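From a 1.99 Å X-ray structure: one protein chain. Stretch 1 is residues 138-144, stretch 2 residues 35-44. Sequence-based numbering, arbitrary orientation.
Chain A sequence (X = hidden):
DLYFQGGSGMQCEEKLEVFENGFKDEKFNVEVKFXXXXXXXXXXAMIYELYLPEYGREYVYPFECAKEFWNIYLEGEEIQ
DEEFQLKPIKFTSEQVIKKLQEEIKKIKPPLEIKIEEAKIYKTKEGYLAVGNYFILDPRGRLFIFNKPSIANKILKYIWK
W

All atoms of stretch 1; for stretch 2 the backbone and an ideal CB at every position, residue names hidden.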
# COMPACT_ATOMS: atom_id res chain seq x y z
N PRO A 138 -2.76 0.83 -11.44
CA PRO A 138 -3.58 0.31 -12.49
C PRO A 138 -4.12 -1.10 -12.28
O PRO A 138 -4.77 -1.62 -13.18
CB PRO A 138 -2.66 0.39 -13.73
CG PRO A 138 -1.31 0.27 -13.19
CD PRO A 138 -1.34 0.92 -11.83
N ARG A 139 -3.91 -1.68 -11.10
CA ARG A 139 -4.55 -2.93 -10.72
C ARG A 139 -5.78 -2.71 -9.89
O ARG A 139 -6.40 -3.66 -9.38
CB ARG A 139 -3.54 -3.82 -9.99
CG ARG A 139 -2.58 -4.39 -10.96
CD ARG A 139 -1.46 -5.23 -10.32
NE ARG A 139 -0.61 -5.72 -11.40
CZ ARG A 139 0.23 -6.74 -11.29
NH1 ARG A 139 0.34 -7.39 -10.16
NH2 ARG A 139 0.94 -7.14 -12.33
N GLY A 140 -6.17 -1.44 -9.80
CA GLY A 140 -7.40 -1.08 -9.13
C GLY A 140 -7.37 -0.97 -7.62
O GLY A 140 -8.39 -1.20 -6.95
N ARG A 141 -6.19 -0.65 -7.09
CA ARG A 141 -6.00 -0.55 -5.65
C ARG A 141 -5.60 0.88 -5.34
O ARG A 141 -4.77 1.49 -6.06
CB ARG A 141 -4.89 -1.50 -5.23
CG ARG A 141 -5.19 -2.91 -5.71
CD ARG A 141 -4.09 -3.82 -5.41
NE ARG A 141 -2.84 -3.56 -6.13
CZ ARG A 141 -1.86 -4.43 -6.12
NH1 ARG A 141 -2.06 -5.57 -5.46
NH2 ARG A 141 -0.74 -4.22 -6.77
N LEU A 142 -6.22 1.41 -4.30
CA LEU A 142 -5.93 2.73 -3.80
C LEU A 142 -5.34 2.58 -2.38
O LEU A 142 -6.02 2.05 -1.45
CB LEU A 142 -7.22 3.56 -3.78
CG LEU A 142 -7.04 4.93 -3.10
CD1 LEU A 142 -6.29 5.95 -4.05
CD2 LEU A 142 -8.39 5.42 -2.74
N PHE A 143 -4.10 3.02 -2.24
CA PHE A 143 -3.41 3.01 -0.94
C PHE A 143 -3.49 4.40 -0.34
O PHE A 143 -3.39 5.40 -1.08
CB PHE A 143 -1.95 2.69 -1.16
CG PHE A 143 -1.70 1.34 -1.76
CD1 PHE A 143 -1.41 0.23 -0.93
CD2 PHE A 143 -1.72 1.17 -3.16
CE1 PHE A 143 -1.16 -1.06 -1.50
CE2 PHE A 143 -1.50 -0.08 -3.74
CZ PHE A 143 -1.20 -1.21 -2.89
N ILE A 144 -3.71 4.50 0.96
CA ILE A 144 -3.65 5.81 1.63
C ILE A 144 -2.65 5.60 2.74
O ILE A 144 -2.59 4.49 3.32
CB ILE A 144 -5.03 6.39 2.10
CG1 ILE A 144 -5.73 5.50 3.14
CG2 ILE A 144 -6.01 6.66 0.84
CD1 ILE A 144 -7.01 6.19 3.77
N UNK A 35 -7.92 0.30 -0.49
CA UNK A 35 -9.36 0.27 -0.91
C UNK A 35 -9.39 -0.28 -2.32
O UNK A 35 -8.43 -0.14 -3.05
CB UNK A 35 -10.02 1.65 -0.85
N UNK A 36 -10.46 -0.95 -2.72
CA UNK A 36 -10.55 -1.42 -4.07
C UNK A 36 -10.14 -2.87 -4.12
O UNK A 36 -10.56 -3.66 -3.25
CB UNK A 36 -9.69 -0.57 -5.01
N UNK A 37 -9.31 -3.24 -5.09
CA UNK A 37 -8.86 -4.63 -5.16
C UNK A 37 -7.89 -5.02 -4.02
O UNK A 37 -7.29 -4.14 -3.42
CB UNK A 37 -8.18 -4.87 -6.51
N UNK A 38 -7.76 -6.32 -3.74
CA UNK A 38 -6.99 -6.85 -2.62
C UNK A 38 -5.51 -6.41 -2.74
O UNK A 38 -4.89 -6.57 -3.79
CB UNK A 38 -7.10 -8.38 -2.57
N UNK A 39 -4.98 -5.82 -1.68
CA UNK A 39 -3.55 -5.50 -1.66
C UNK A 39 -2.86 -6.14 -0.46
O UNK A 39 -1.77 -5.70 -0.06
CB UNK A 39 -3.34 -3.98 -1.64
N UNK A 40 -3.46 -7.17 0.14
CA UNK A 40 -2.86 -7.72 1.37
C UNK A 40 -1.42 -8.22 1.23
O UNK A 40 -0.61 -8.07 2.15
CB UNK A 40 -3.73 -8.88 1.87
N UNK A 41 -1.08 -8.81 0.09
CA UNK A 41 0.29 -9.29 -0.11
C UNK A 41 1.32 -8.15 -0.25
O UNK A 41 2.48 -8.30 0.10
CB UNK A 41 0.34 -10.18 -1.36
N UNK A 42 0.91 -7.02 -0.83
CA UNK A 42 1.78 -5.82 -0.81
C UNK A 42 2.04 -5.40 0.65
O UNK A 42 3.18 -5.13 1.04
CB UNK A 42 1.14 -4.67 -1.59
N UNK A 43 1.00 -5.41 1.48
CA UNK A 43 1.18 -5.01 2.87
C UNK A 43 2.10 -6.02 3.61
O UNK A 43 3.00 -5.63 4.39
CB UNK A 43 -0.18 -4.91 3.57
N UNK A 44 1.92 -7.31 3.33
CA UNK A 44 2.80 -8.35 3.90
C UNK A 44 4.25 -8.14 3.53
O UNK A 44 5.15 -8.24 4.38
CB UNK A 44 2.36 -9.74 3.43

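Position 35 lies on an extended backbone paired antiparallel with Leu-142: its N donates to Leu-142 O (2.8 Å) and its O accepts from Leu-142 N (3.0 Å). Its CB leaves the sheet on the same face as the Leu-142 side chain, where Ile-144 also offers aliphatic surface. A beta-branched or aromatic residue would suit, and a long one could reach Ile-144. The residue is Tyr-35, whose ring spans that distance, CE2 lying 3.8 Å from Ile-144 CD1, while its CB sits 4.4 Å from Leu-142 CB.

Position 36, opposite Arg-141 in a non-hydrogen-bonded pair, has phi/psi of 98/-135. These angles would jam a CB against the preceding carbonyl, and the ideal CB falls 2.4 Å from Gly-140 O. Both facts demand glycine, and Gly-36 it is.

At position 37 the backbone N donates to Gly-140 O (2.9 Å, nearly linear), a bond open to any residue but proline. The CB points toward stretch 1, 3.6 Å from Arg-139 O and 3.7 Å from Arg-141 CG, so a small or polar side chain would fit, particularly one carrying a donor. The residue is Asn-37, a compact amide whose CB packs 3.8 Å from Arg-141 CG.

The CB of position 38 points away and meets nothing of stretch 1, leaving the choice to local needs; just ahead of a helix, Asp, Asn, Ser or Thr would be plausible. Its backbone O receives a weak hydrogen bond from Arg-141 NH1 (3.4 Å). Asp-38 uses OD1 to accept from the N of residue 40 (3.0 Å).

Position 39, the N-cap, turns its CB toward stretch 1, 3.7 Å from Phe-143 CE1 and 3.9 Å from Arg-141 CD. With two neighbours so near, a small residue is favoured; serine would also be reasonable at an N-cap. Ala-39 supplies just a methyl, which packs against the Phe-143 ring.

Positions 40 and 41 have no partner in stretch 1, and polar helix formers would serve. Arg-40 forms a salt bridge, NE to Asp-38 OD1 (2.9 Å); Lys-41 extends away.

Position 42 faces stretch 1, its ideal CB 4.3 Å from Phe-143 CE1, and a medium aliphatic residue would suit. Val-42 places CG1 4.0 Å from Phe-143 CE1 and CG2 3.9 Å from Arg-141 NH1.

Position 43 points sideways, so a longer chain is needed to reach Phe-143, and an apolar one would suit the ring. Leu-43 brings CD1 to its edge, 4.0 Å from Phe-143 CE1.

Position 44 is out of reach; it is Leu-44.

Stretch 2, residues 35-44: YGNDARKVLL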
# COMPACT_ATOMS: atom_id res chain seq x y z
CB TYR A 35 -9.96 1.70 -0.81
CG TYR A 35 -9.91 2.11 0.64
CD1 TYR A 35 -10.91 1.71 1.52
CD2 TYR A 35 -8.80 2.79 1.14
CE1 TYR A 35 -10.82 2.00 2.88
CE2 TYR A 35 -8.69 3.06 2.52
CZ TYR A 35 -9.73 2.70 3.35
OH TYR A 35 -9.65 2.96 4.69
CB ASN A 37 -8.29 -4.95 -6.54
CG ASN A 37 -9.41 -4.96 -7.64
OD1 ASN A 37 -9.25 -4.42 -8.75
ND2 ASN A 37 -10.53 -5.57 -7.30
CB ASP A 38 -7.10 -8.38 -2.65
CG ASP A 38 -6.54 -9.06 -1.39
OD1 ASP A 38 -6.20 -8.39 -0.40
OD2 ASP A 38 -6.41 -10.29 -1.43
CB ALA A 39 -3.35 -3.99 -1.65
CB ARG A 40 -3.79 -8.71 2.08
CG ARG A 40 -4.94 -7.98 2.89
CD ARG A 40 -6.12 -8.92 3.23
NE ARG A 40 -6.38 -9.82 2.09
CZ ARG A 40 -6.90 -11.04 2.20
NH1 ARG A 40 -7.24 -11.50 3.40
NH2 ARG A 40 -7.05 -11.78 1.12
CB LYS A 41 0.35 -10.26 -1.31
CG LYS A 41 -0.32 -11.65 -1.06
CD LYS A 41 -0.02 -12.58 -2.26
CE LYS A 41 -0.85 -13.89 -2.19
NZ LYS A 41 -0.47 -14.75 -3.36
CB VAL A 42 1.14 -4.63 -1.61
CG1 VAL A 42 2.04 -3.38 -1.53
CG2 VAL A 42 0.93 -5.06 -3.05
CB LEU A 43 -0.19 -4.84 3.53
CG LEU A 43 -0.78 -3.40 3.47
CD1 LEU A 43 -0.80 -2.78 2.08
CD2 LEU A 43 -2.15 -3.47 4.06
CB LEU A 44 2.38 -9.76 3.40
CG LEU A 44 1.08 -10.25 3.99
CD1 LEU A 44 0.65 -11.61 3.32
CD2 LEU A 44 1.33 -10.45 5.47
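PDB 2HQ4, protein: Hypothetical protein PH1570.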